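Long-range contacts in ADP-ribosylation factor-binding protein GGA1 (Saccharomyces cerevisiae, PDB 5CN2), which may help regulate membrane traffic through the trans-Golgi network and binds ARF1 and ARF2, the chain here being its C-terminal GAE (gamma-adaptin ear) domain: residues Thr33-Val38 and Ile91-Gly96; Val38-Asn43 and Ser78-Lys83; Lys60-Ser65 and Ala86-Ile91. All coordinates share one frame; numbering follows the deposited sequence.

Contact 1 of 3, residues Thr33-Val38 and Ile91-Gly96; sequences TKLRLV and ISVNLG
V93 presses one methyl onto the backbone at T33 and both methyls onto L35, so a single isopropyl group carries most of this contact. Its CG1 stands anti to the backbone N (chi1 172°) and sits over the flat peptide that joins T33 to K34, 3.5 Å from T33 C and 3.6 Å from K34 N. These distances, with the methyl almost straight above the carbonyl carbon, identify van der Waals packing on a peptide plane; no hydrogen bond links the two segments. L35 comes from the strand side. Its CG, anti to the carbonyl carbon at chi1 -53°, lies 3.8 Å from V93 CG1 and 4.0 Å from V93 CG2, and its CD2 branch reaches V93 CG1 at 3.9 Å. The two side chains pass one another running opposite ways, and L35 touches V93 at its branch carbon CG and at CD2. In the immunoglobulin-like fold of the adaptin ear, the one-turn helix 91-94 follows strand 78-89 and here packs against the start of strand 34-43, L35 also resting on L27 and R29 of strand 21-29. T33 turns its CB away from the helix overall; what V93 meets is its carbonyl group. Backbone bonds from T33 to G90 and from L35 to V88 hold the start of strand 34-43 beside the residues that lead into the helix. L95 N to I91 O, 2.8 Å, is an ordinary helical bond; G96 then leaves the helix with a positive phi of 59° and two bonds back into the last turn, a Schellman motif. Near this end, V93 O accepts a hydrogen bond from R29 NH2, which ties the last turn to the neighbouring strand 21-29.

Contact 2 of 3, residues Val38-Asn43 and Ser78-Lys83; sequences VIFYSN and SRDGIK
S42 OG accepts a hydrogen bond from D80 N at 3.0 Å, and with an N-H...O angle of 178° it is practically straight. Of the backbone bonds nearby, Y41 N to I82 O at 2.9 Å is the sound one; N43 N to S78 O is short at 2.8 Å but bent, and the bond from G81 N to Y41 O is weak. The serine hydroxyl thus takes up a backbone N-H just where the backbone bends sharply at R79 and D80. This interruption lies in strand 78-89, which pairs antiparallel with strand 34-43 inside the five-stranded sheet of the ear domain's beta sandwich. The strongest partner of the D80 carboxylate lies outside the two segments: OD2 forms a salt bridge with R12, and R12 also makes a cation-pi contact with F40. F40 places CG anti to its carbonyl carbon (chi1 -65°), and the ring crosses D80 with CD1 3.7 Å from D80 CG, the ring and carboxylate planes 35° apart. On the same face K83, its partner in a non-hydrogen-bonded pair, runs side by side with the ring and brings CG to 3.8 Å from F40 CE1. An alanine at F40 would probably leave R12 without its pi partner and open a gap between D80 and the aliphatic part of K83. On the reverse face, Y41 meets I82 through CD2, 3.5 Å from I82 CG2, while its hydroxyl is hydrogen-bonded to Q84 and its ring meets that of F52.

Contact 3 of 3, residues Lys60-Ser65 and Ala86-Ile91; sequences KGTTLS and ASVEGI
T62 and V88 each put a methyl anti to the backbone N, V88 CG1 at a chi1 of -162°, and these two methyls, T62 CG2 and V88 CG1, meet at 3.3 Å, closer than usual for two carbons. On the other face, S87 OG lies between its backbone N and carbonyl carbon (chi1 65°), whereas S65 OG stands anti to its carbonyl carbon (chi1 -60°). Both hydroxyls thereby reach one water, S65 OG at 3.0 Å and S87 OG at 3.2 Å. The same water bonds to T63 O at 2.8 Å and to E89 OE1 at 3.0 Å, so it bridges both strands. Strands 63-66 and 78-89 form an antiparallel beta hairpin, with the former at the edge of the five-stranded sheet. Reciprocal backbone bonds mark T63 with E89 and S65 with S87 as hydrogen-bonded pairs, T63 N reaching E89 O at 2.7 Å. Between them L64 and V88 form a non-hydrogen-bonded pair, with L64 CD2 4.2 Å from V88 CG2; V88 also packs on L35 and L37 of strand 34-43. Past the last pair, G90 occupies the N-cap position before helix 91-94. Any side chain there would bring its CB to 2.7 Å from G61 O, a clash that glycine avoids.

Overall arrangement
All three contacts draw on one antiparallel sheet of the GAE domain, in which strand 78-89 runs between strands 34-43 and 63-66. Contacts 1 and 3 lie at one end, their centres about 7 Å apart, sharing I91 and joined by the backbone pairs L35 with V88 and L37 with A86. Contact 2 lies on the opposite side of the chain's centre, about 23 Å from contact 1 and 22 Å from contact 3, although it shares V38 with contact 1. Along the sequence contacts 2 and 3 cross, and both are nested within the loop that contact 1 closes. Strands 34-43 and 78-89 both span the distance, so this pair connects the helix end of the domain to the far end.

Contact 1 of 3, residues Thr33-Val38 and Ile91-Gly96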
ATOM      1  N   THR A  33      -9.329   6.552  17.256  1.00 43.94           N
ATOM      2  CA  THR A  33      -7.933   6.999  17.060  1.00 43.33           C
ATOM      3  C   THR A  33      -7.128   6.155  16.069  1.00 43.64           C
ATOM      4  O   THR A  33      -5.945   6.408  15.839  1.00 48.28           O
ATOM      5  CB  THR A  33      -7.200   7.052  18.423  1.00 44.57           C
ATOM      6  OG1 THR A  33      -5.936   7.690  18.251  1.00 51.21           O
ATOM      7  CG2 THR A  33      -6.999   5.662  19.042  1.00 41.64           C
ATOM      8  N   LYS A  34      -7.772   5.167  15.463  1.00 42.03           N
ATOM      9  CA  LYS A  34      -7.062   4.126  14.740  1.00 43.23           C
ATOM     10  C   LYS A  34      -7.792   3.770  13.446  1.00 41.98           C
ATOM     11  O   LYS A  34      -9.001   3.518  13.458  1.00 43.09           O
ATOM     12  CB  LYS A  34      -6.955   2.900  15.626  1.00 44.46           C
ATOM     13  CG  LYS A  34      -5.983   1.852  15.144  1.00 51.26           C
ATOM     14  CD  LYS A  34      -5.846   0.732  16.181  1.00 53.49           C
ATOM     15  CE  LYS A  34      -4.421   0.209  16.245  1.00 58.37           C
ATOM     16  NZ  LYS A  34      -4.371  -1.274  16.371  1.00 61.37           N
ATOM     17  N   LEU A  35      -7.044   3.797  12.343  1.00 41.86           N
ATOM     18  CA  LEU A  35      -7.446   3.242  11.051  1.00 39.56           C
ATOM     19  C   LEU A  35      -6.674   1.963  10.763  1.00 40.99           C
ATOM     20  O   LEU A  35      -5.537   1.792  11.225  1.00 44.37           O
ATOM     21  CB  LEU A  35      -7.150   4.221   9.922  1.00 38.64           C
ATOM     22  CG  LEU A  35      -7.663   5.648  10.016  1.00 38.99           C
ATOM     23  CD1 LEU A  35      -7.314   6.429   8.759  1.00 40.63           C
ATOM     24  CD2 LEU A  35      -9.158   5.679  10.249  1.00 41.47           C
ATOM     25  N   ARG A  36      -7.281   1.077   9.978  1.00 38.65           N
ATOM     26  CA  ARG A  36      -6.648  -0.162   9.548  1.00 39.04           C
ATOM     27  C   ARG A  36      -6.527  -0.130   8.026  1.00 41.16           C
ATOM     28  O   ARG A  36      -7.499   0.148   7.339  1.00 36.81           O
ATOM     29  CB  ARG A  36      -7.493  -1.343   9.966  1.00 39.60           C
ATOM     30  CG  ARG A  36      -6.765  -2.660   9.847  1.00 47.77           C
ATOM     31  CD  ARG A  36      -7.064  -3.570  11.030  1.00 52.95           C
ATOM     32  NE  ARG A  36      -6.524  -4.914  10.839  1.00 58.92           N
ATOM     33  CZ  ARG A  36      -7.019  -5.806   9.979  1.00 63.67           C
ATOM     34  NH1 ARG A  36      -8.073  -5.509   9.211  1.00 66.36           N
ATOM     35  NH2 ARG A  36      -6.454  -7.003   9.874  1.00 64.37           N
ATOM     36  N   LEU A  37      -5.325  -0.352   7.500  1.00 44.00           N
ATOM     37  CA  LEU A  37      -5.139  -0.449   6.051  1.00 42.93           C
ATOM     38  C   LEU A  37      -4.750  -1.830   5.707  1.00 41.96           C
ATOM     39  O   LEU A  37      -3.705  -2.318   6.174  1.00 41.15           O
ATOM     40  CB  LEU A  37      -3.989   0.407   5.549  1.00 46.05           C
ATOM     41  CG  LEU A  37      -4.322   1.770   5.029  1.00 49.16           C
ATOM     42  CD1 LEU A  37      -4.168   2.746   6.191  1.00 53.94           C
ATOM     43  CD2 LEU A  37      -3.368   2.076   3.896  1.00 50.93           C
ATOM     44  N   VAL A  38      -5.552  -2.448   4.852  1.00 44.24           N
ATOM     45  CA  VAL A  38      -5.203  -3.724   4.262  1.00 41.92           C
ATOM     46  C   VAL A  38      -4.839  -3.432   2.824  1.00 42.51           C
ATOM     47  O   VAL A  38      -5.692  -3.013   2.036  1.00 40.53           O
ATOM     48  CB  VAL A  38      -6.353  -4.715   4.387  1.00 43.60           C
ATOM     49  CG1 VAL A  38      -5.935  -6.087   3.879  1.00 44.22           C
ATOM     50  CG2 VAL A  38      -6.791  -4.788   5.842  1.00 41.54           C
ATOM     51  N   ILE A  91      -3.311  11.849  16.449  1.00 43.52           N
ATOM     52  CA  ILE A  91      -4.197  12.982  16.502  1.00 46.93           C
ATOM     53  C   ILE A  91      -4.852  13.222  15.126  1.00 43.56           C
ATOM     54  O   ILE A  91      -6.057  13.453  15.032  1.00 43.44           O
ATOM     55  CB  ILE A  91      -3.475  14.222  17.120  1.00 50.96           C
ATOM     56  CG1 ILE A  91      -4.469  15.354  17.452  1.00 54.68           C
ATOM     57  CG2 ILE A  91      -2.371  14.744  16.214  1.00 47.36           C
ATOM     58  CD1 ILE A  91      -5.612  14.975  18.389  1.00 54.79           C
ATOM     59  N   SER A  92      -4.095  13.093  14.057  1.00 43.79           N
ATOM     60  CA  SER A  92      -4.670  13.315  12.725  1.00 46.50           C
ATOM     61  C   SER A  92      -5.815  12.365  12.351  1.00 45.15           C
ATOM     62  O   SER A  92      -6.718  12.761  11.628  1.00 43.68           O
ATOM     63  CB  SER A  92      -3.589  13.271  11.662  1.00 46.77           C
ATOM     64  OG  SER A  92      -2.887  14.493  11.698  1.00 52.01           O
ATOM     65  N   VAL A  93      -5.769  11.130  12.846  1.00 43.36           N
ATOM     66  CA  VAL A  93      -6.880  10.200  12.692  1.00 43.03           C
ATOM     67  C   VAL A  93      -8.080  10.686  13.508  1.00 44.60           C
ATOM     68  O   VAL A  93      -9.215  10.598  13.058  1.00 41.56           O
ATOM     69  CB  VAL A  93      -6.501   8.758  13.100  1.00 41.60           C
ATOM     70  CG1 VAL A  93      -7.713   7.855  13.107  1.00 41.62           C
ATOM     71  CG2 VAL A  93      -5.468   8.198  12.139  1.00 42.89           C
ATOM     72  N   ASN A  94      -7.821  11.234  14.689  1.00 45.64           N
ATOM     73  CA  ASN A  94      -8.887  11.741  15.544  1.00 46.06           C
ATOM     74  C   ASN A  94      -9.554  13.024  15.030  1.00 42.09           C
ATOM     75  O   ASN A  94     -10.752  13.221  15.168  1.00 45.12           O
ATOM     76  CB  ASN A  94      -8.327  12.011  16.934  1.00 52.94           C
ATOM     77  CG  ASN A  94      -9.324  11.706  18.018  1.00 55.93           C
ATOM     78  OD1 ASN A  94      -9.342  10.593  18.564  1.00 55.56           O
ATOM     79  ND2 ASN A  94     -10.187  12.683  18.324  1.00 58.67           N
ATOM     80  N   LEU A  95      -8.768  13.908  14.450  1.00 43.03           N
ATOM     81  CA  LEU A  95      -9.276  15.186  13.970  1.00 45.38           C
ATOM     82  C   LEU A  95      -9.968  15.126  12.594  1.00 45.95           C
ATOM     83  O   LEU A  95     -10.466  16.140  12.116  1.00 42.75           O
ATOM     84  CB  LEU A  95      -8.143  16.224  13.971  1.00 45.26           C
ATOM     85  CG  LEU A  95      -7.750  16.648  15.397  1.00 48.86           C
ATOM     86  CD1 LEU A  95      -6.428  17.389  15.428  1.00 48.86           C
ATOM     87  CD2 LEU A  95      -8.835  17.527  16.008  1.00 48.39           C
ATOM     88  N   GLY A  96     -10.000  13.945  11.978  1.00 47.71           N
ATOM     89  CA  GLY A  96     -10.615  13.758  10.662  1.00 50.72           C
ATOM     90  C   GLY A  96      -9.965  14.631   9.603  1.00 48.72           C
ATOM     91  O   GLY A  96     -10.611  15.070   8.660  1.00 47.43           O
TER

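Contact 2 of 3, residues Val38-Asn43 and Ser78-Lys83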
ATOM      1  N   VAL A  38      -5.552  -2.448   4.852  1.00 44.24           N
ATOM      2  CA  VAL A  38      -5.203  -3.724   4.262  1.00 41.92           C
ATOM      3  C   VAL A  38      -4.839  -3.432   2.824  1.00 42.51           C
ATOM      4  O   VAL A  38      -5.692  -3.013   2.036  1.00 40.53           O
ATOM      5  CB  VAL A  38      -6.353  -4.715   4.387  1.00 43.60           C
ATOM      6  CG1 VAL A  38      -5.935  -6.087   3.879  1.00 44.22           C
ATOM      7  CG2 VAL A  38      -6.791  -4.788   5.842  1.00 41.54           C
ATOM      8  N   ILE A  39      -3.552  -3.607   2.509  1.00 40.82           N
ATOM      9  CA  ILE A  39      -3.005  -3.286   1.198  1.00 37.43           C
ATOM     10  C   ILE A  39      -2.855  -4.568   0.381  1.00 35.98           C
ATOM     11  O   ILE A  39      -2.467  -5.614   0.906  1.00 35.69           O
ATOM     12  CB  ILE A  39      -1.642  -2.599   1.312  1.00 36.75           C
ATOM     13  CG1 ILE A  39      -1.704  -1.499   2.381  1.00 39.41           C
ATOM     14  CG2 ILE A  39      -1.185  -2.038  -0.048  1.00 35.59           C
ATOM     15  CD1 ILE A  39      -0.419  -0.700   2.543  1.00 40.29           C
ATOM     16  N   PHE A  40      -3.180  -4.480  -0.902  1.00 33.93           N
ATOM     17  CA  PHE A  40      -3.106  -5.626  -1.798  1.00 34.28           C
ATOM     18  C   PHE A  40      -2.314  -5.238  -3.029  1.00 31.29           C
ATOM     19  O   PHE A  40      -2.491  -4.143  -3.579  1.00 32.98           O
ATOM     20  CB  PHE A  40      -4.508  -6.069  -2.232  1.00 36.46           C
ATOM     21  CG  PHE A  40      -5.355  -6.596  -1.123  1.00 37.04           C
ATOM     22  CD1 PHE A  40      -5.339  -7.941  -0.813  1.00 38.84           C
ATOM     23  CD2 PHE A  40      -6.201  -5.751  -0.418  1.00 36.82           C
ATOM     24  CE1 PHE A  40      -6.133  -8.435   0.209  1.00 39.60           C
ATOM     25  CE2 PHE A  40      -6.995  -6.237   0.589  1.00 35.67           C
ATOM     26  CZ  PHE A  40      -6.949  -7.578   0.917  1.00 36.52           C
ATOM     27  N   TYR A  41      -1.484  -6.159  -3.487  1.00 29.52           N
ATOM     28  CA  TYR A  41      -0.648  -5.932  -4.644  1.00 30.06           C
ATOM     29  C   TYR A  41      -1.044  -6.906  -5.744  1.00 31.28           C
ATOM     30  O   TYR A  41      -1.156  -8.112  -5.490  1.00 30.33           O
ATOM     31  CB  TYR A  41       0.820  -6.090  -4.242  1.00 30.34           C
ATOM     32  CG  TYR A  41       1.208  -5.277  -2.990  1.00 30.02           C
ATOM     33  CD1 TYR A  41       1.599  -3.945  -3.082  1.00 32.38           C
ATOM     34  CD2 TYR A  41       1.180  -5.846  -1.743  1.00 31.10           C
ATOM     35  CE1 TYR A  41       1.962  -3.213  -1.953  1.00 32.82           C
ATOM     36  CE2 TYR A  41       1.529  -5.123  -0.606  1.00 33.18           C
ATOM     37  CZ  TYR A  41       1.916  -3.807  -0.724  1.00 32.95           C
ATOM     38  OH  TYR A  41       2.260  -3.109   0.400  1.00 36.11           O
ATOM     39  N   SER A  42      -1.292  -6.371  -6.946  1.00 31.02           N
ATOM     40  CA  SER A  42      -1.739  -7.175  -8.074  1.00 32.13           C
ATOM     41  C   SER A  42      -0.828  -7.032  -9.307  1.00 33.16           C
ATOM     42  O   SER A  42      -0.596  -5.932  -9.775  1.00 35.08           O
ATOM     43  CB  SER A  42      -3.161  -6.785  -8.456  1.00 31.85           C
ATOM     44  OG  SER A  42      -4.075  -7.094  -7.413  1.00 32.26           O
ATOM     45  N   ASN A  43      -0.361  -8.156  -9.845  1.00 32.55           N
ATOM     46  CA  ASN A  43       0.439  -8.173 -11.072  1.00 34.64           C
ATOM     47  C   ASN A  43      -0.555  -8.240 -12.210  1.00 39.89           C
ATOM     48  O   ASN A  43      -1.285  -9.228 -12.329  1.00 46.03           O
ATOM     49  CB  ASN A  43       1.373  -9.390 -11.053  1.00 32.73           C
ATOM     50  CG  ASN A  43       2.319  -9.476 -12.248  1.00 34.11           C
ATOM     51  OD1 ASN A  43       2.187  -8.779 -13.257  1.00 35.77           O
ATOM     52  ND2 ASN A  43       3.304 -10.364 -12.123  1.00 35.65           N
ATOM     53  N   SER A  78      -1.756 -12.127 -11.595  1.00 49.81           N
ATOM     54  CA  SER A  78      -2.159 -12.499 -10.225  1.00 47.76           C
ATOM     55  C   SER A  78      -2.823 -11.298  -9.519  1.00 45.43           C
ATOM     56  O   SER A  78      -2.211 -10.231  -9.342  1.00 44.41           O
ATOM     57  CB  SER A  78      -0.928 -12.973  -9.441  1.00 49.64           C
ATOM     58  OG  SER A  78      -1.183 -13.203  -8.064  1.00 51.14           O
ATOM     59  N   ARG A  79      -4.081 -11.480  -9.138  1.00 43.09           N
ATOM     60  CA  ARG A  79      -4.809 -10.521  -8.324  1.00 41.64           C
ATOM     61  C   ARG A  79      -4.576 -10.774  -6.823  1.00 37.39           C
ATOM     62  O   ARG A  79      -4.636 -11.910  -6.360  1.00 33.99           O
ATOM     63  CB  ARG A  79      -6.299 -10.609  -8.628  1.00 44.89           C
ATOM     64  CG  ARG A  79      -7.105  -9.469  -8.027  1.00 50.90           C
ATOM     65  CD  ARG A  79      -8.585  -9.820  -7.931  1.00 57.30           C
ATOM     66  NE  ARG A  79      -9.320  -9.356  -9.109  1.00 61.28           N
ATOM     67  CZ  ARG A  79      -9.892  -8.160  -9.235  1.00 61.26           C
ATOM     68  NH1 ARG A  79      -9.843  -7.262  -8.255  1.00 61.57           N
ATOM     69  NH2 ARG A  79     -10.532  -7.860 -10.359  1.00 64.09           N
ATOM     70  N   ASP A  80      -4.315  -9.712  -6.073  1.00 34.31           N
ATOM     71  CA  ASP A  80      -4.157  -9.803  -4.616  1.00 33.43           C
ATOM     72  C   ASP A  80      -3.180 -10.912  -4.206  1.00 31.26           C
ATOM     73  O   ASP A  80      -3.419 -11.616  -3.246  1.00 32.75           O
ATOM     74  CB  ASP A  80      -5.515 -10.054  -3.943  1.00 34.45           C
ATOM     75  CG  ASP A  80      -6.534  -8.915  -4.145  1.00 34.86           C
ATOM     76  OD1 ASP A  80      -6.206  -7.802  -4.615  1.00 31.98           O
ATOM     77  OD2 ASP A  80      -7.708  -9.137  -3.778  1.00 37.43           O
ATOM     78  N   GLY A  81      -2.088 -11.087  -4.941  1.00 32.24           N
ATOM     79  CA  GLY A  81      -1.099 -12.126  -4.609  1.00 33.93           C
ATOM     80  C   GLY A  81      -0.248 -11.852  -3.368  1.00 34.98           C
ATOM     81  O   GLY A  81       0.345 -12.769  -2.793  1.00 36.07           O
ATOM     82  N   ILE A  82      -0.176 -10.582  -2.984  1.00 35.54           N
ATOM     83  CA  ILE A  82       0.486 -10.149  -1.754  1.00 34.34           C
ATOM     84  C   ILE A  82      -0.480  -9.234  -0.997  1.00 34.51           C
ATOM     85  O   ILE A  82      -1.119  -8.360  -1.581  1.00 32.00           O
ATOM     86  CB  ILE A  82       1.800  -9.406  -2.045  1.00 34.28           C
ATOM     87  CG1 ILE A  82       2.802 -10.319  -2.770  1.00 35.22           C
ATOM     88  CG2 ILE A  82       2.455  -8.942  -0.749  1.00 35.97           C
ATOM     89  CD1 ILE A  82       4.016  -9.576  -3.282  1.00 34.50           C
ATOM     90  N   LYS A  83      -0.606  -9.493   0.294  1.00 36.48           N
ATOM     91  CA  LYS A  83      -1.389  -8.682   1.212  1.00 40.40           C
ATOM     92  C   LYS A  83      -0.430  -8.122   2.284  1.00 41.77           C
ATOM     93  O   LYS A  83       0.541  -8.790   2.688  1.00 44.34           O
ATOM     94  CB  LYS A  83      -2.455  -9.562   1.871  1.00 43.49           C
ATOM     95  CG  LYS A  83      -3.383  -8.846   2.847  1.00 49.39           C
ATOM     96  CD  LYS A  83      -3.889  -9.756   3.972  1.00 52.06           C
ATOM     97  CE  LYS A  83      -5.266 -10.310   3.671  1.00 55.93           C
ATOM     98  NZ  LYS A  83      -5.646 -11.428   4.581  1.00 59.70           N
TER

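Contact 3 of 3, residues Lys60-Ser65 and Ala86-Ile91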
ATOM      1  N   LYS A  60       2.229  13.011   9.055  1.00 59.97           N
ATOM      2  CA  LYS A  60       2.674  14.027  10.026  1.00 61.50           C
ATOM      3  C   LYS A  60       2.138  13.909  11.455  1.00 56.32           C
ATOM      4  O   LYS A  60       2.894  14.131  12.400  1.00 60.45           O
ATOM      5  CB  LYS A  60       2.443  15.455   9.487  1.00 65.63           C
ATOM      6  CG  LYS A  60       3.702  16.102   8.888  1.00 69.37           C
ATOM      7  CD  LYS A  60       3.369  17.254   7.932  1.00 74.68           C
ATOM      8  CE  LYS A  60       4.589  17.823   7.207  1.00 73.63           C
ATOM      9  NZ  LYS A  60       5.074  19.098   7.815  1.00 74.16           N
ATOM     10  N   GLY A  61       0.873  13.556  11.642  1.00 50.26           N
ATOM     11  CA  GLY A  61       0.327  13.489  13.013  1.00 50.26           C
ATOM     12  C   GLY A  61      -0.052  12.088  13.455  1.00 45.94           C
ATOM     13  O   GLY A  61      -1.076  11.890  14.129  1.00 43.67           O
ATOM     14  N   THR A  62       0.808  11.134  13.117  1.00 42.39           N
ATOM     15  CA  THR A  62       0.406   9.745  12.966  1.00 41.40           C
ATOM     16  C   THR A  62       1.526   8.796  13.313  1.00 38.34           C
ATOM     17  O   THR A  62       2.657   9.014  12.898  1.00 36.84           O
ATOM     18  CB  THR A  62       0.024   9.474  11.477  1.00 43.14           C
ATOM     19  OG1 THR A  62      -1.355   9.798  11.252  1.00 50.17           O
ATOM     20  CG2 THR A  62       0.236   8.049  11.070  1.00 40.40           C
ATOM     21  N   THR A  63       1.183   7.708  14.004  1.00 35.68           N
ATOM     22  CA  THR A  63       2.041   6.553  14.091  1.00 34.67           C
ATOM     23  C   THR A  63       1.554   5.517  13.068  1.00 34.03           C
ATOM     24  O   THR A  63       0.366   5.175  13.010  1.00 36.55           O
ATOM     25  CB  THR A  63       2.067   5.971  15.534  1.00 34.78           C
ATOM     26  OG1 THR A  63       2.624   6.950  16.419  1.00 40.63           O
ATOM     27  CG2 THR A  63       2.918   4.723  15.612  1.00 33.28           C
ATOM     28  N   LEU A  64       2.491   5.006  12.280  1.00 32.12           N
ATOM     29  CA  LEU A  64       2.201   4.017  11.263  1.00 34.55           C
ATOM     30  C   LEU A  64       2.792   2.675  11.698  1.00 31.60           C
ATOM     31  O   LEU A  64       4.008   2.557  11.832  1.00 33.04           O
ATOM     32  CB  LEU A  64       2.819   4.490   9.959  1.00 38.05           C
ATOM     33  CG  LEU A  64       2.528   3.824   8.617  1.00 42.28           C
ATOM     34  CD1 LEU A  64       2.995   2.379   8.609  1.00 46.11           C
ATOM     35  CD2 LEU A  64       1.065   3.900   8.247  1.00 43.40           C
ATOM     36  N   SER A  65       1.952   1.678  11.942  1.00 27.58           N
ATOM     37  CA  SER A  65       2.451   0.349  12.289  1.00 31.44           C
ATOM     38  C   SER A  65       2.335  -0.553  11.085  1.00 34.43           C
ATOM     39  O   SER A  65       1.216  -0.848  10.635  1.00 39.08           O
ATOM     40  CB  SER A  65       1.680  -0.265  13.469  1.00 30.78           C
ATOM     41  OG  SER A  65       1.802   0.558  14.624  1.00 34.20           O
ATOM     42  N   ALA A  86      -1.444  -2.634   7.696  1.00 33.90           N
ATOM     43  CA  ALA A  86      -0.902  -1.491   8.408  1.00 36.65           C
ATOM     44  C   ALA A  86      -1.976  -0.859   9.281  1.00 35.37           C
ATOM     45  O   ALA A  86      -3.176  -1.087   9.088  1.00 34.59           O
ATOM     46  CB  ALA A  86      -0.359  -0.462   7.428  1.00 34.53           C
ATOM     47  N   SER A  87      -1.541  -0.054  10.232  1.00 36.72           N
ATOM     48  CA  SER A  87      -2.479   0.799  10.937  1.00 37.81           C
ATOM     49  C   SER A  87      -1.939   2.204  11.097  1.00 36.88           C
ATOM     50  O   SER A  87      -0.742   2.465  10.970  1.00 38.95           O
ATOM     51  CB  SER A  87      -2.879   0.184  12.267  1.00 39.56           C
ATOM     52  OG  SER A  87      -1.775   0.114  13.117  1.00 42.36           O
ATOM     53  N   VAL A  88      -2.867   3.123  11.284  1.00 40.13           N
ATOM     54  CA  VAL A  88      -2.584   4.540  11.346  1.00 39.29           C
ATOM     55  C   VAL A  88      -3.255   5.019  12.604  1.00 40.64           C
ATOM     56  O   VAL A  88      -4.439   4.754  12.805  1.00 34.24           O
ATOM     57  CB  VAL A  88      -3.196   5.291  10.151  1.00 39.94           C
ATOM     58  CG1 VAL A  88      -2.541   6.650   9.994  1.00 36.77           C
ATOM     59  CG2 VAL A  88      -3.027   4.489   8.877  1.00 44.20           C
ATOM     60  N   GLU A  89      -2.501   5.725  13.437  1.00 41.10           N
ATOM     61  CA  GLU A  89      -2.968   6.114  14.755  1.00 43.06           C
ATOM     62  C   GLU A  89      -2.486   7.513  15.095  1.00 42.22           C
ATOM     63  O   GLU A  89      -1.420   7.922  14.654  1.00 45.90           O
ATOM     64  CB  GLU A  89      -2.416   5.164  15.808  1.00 44.57           C
ATOM     65  CG  GLU A  89      -3.326   4.041  16.212  1.00 47.57           C
ATOM     66  CD  GLU A  89      -2.661   3.117  17.233  1.00 53.55           C
ATOM     67  OE1 GLU A  89      -1.497   2.693  16.988  1.00 50.65           O
ATOM     68  OE2 GLU A  89      -3.295   2.826  18.280  1.00 57.34           O
ATOM     69  N   GLY A  90      -3.253   8.226  15.909  1.00 41.18           N
ATOM     70  CA  GLY A  90      -2.805   9.513  16.418  1.00 41.80           C
ATOM     71  C   GLY A  90      -3.767  10.646  16.145  1.00 42.84           C
ATOM     72  O   GLY A  90      -4.882  10.446  15.656  1.00 38.34           O
ATOM     73  N   ILE A  91      -3.311  11.849  16.449  1.00 43.52           N
ATOM     74  CA  ILE A  91      -4.197  12.982  16.502  1.00 46.93           C
ATOM     75  C   ILE A  91      -4.852  13.222  15.126  1.00 43.56           C
ATOM     76  O   ILE A  91      -6.057  13.453  15.032  1.00 43.44           O
ATOM     77  CB  ILE A  91      -3.475  14.222  17.120  1.00 50.96           C
ATOM     78  CG1 ILE A  91      -4.469  15.354  17.452  1.00 54.68           C
ATOM     79  CG2 ILE A  91      -2.371  14.744  16.214  1.00 47.36           C
ATOM     80  CD1 ILE A  91      -5.612  14.975  18.389  1.00 54.79           C
TER
HETATM   81  O   HOH W   1      -0.296   2.722  14.250  1.00 40.08           O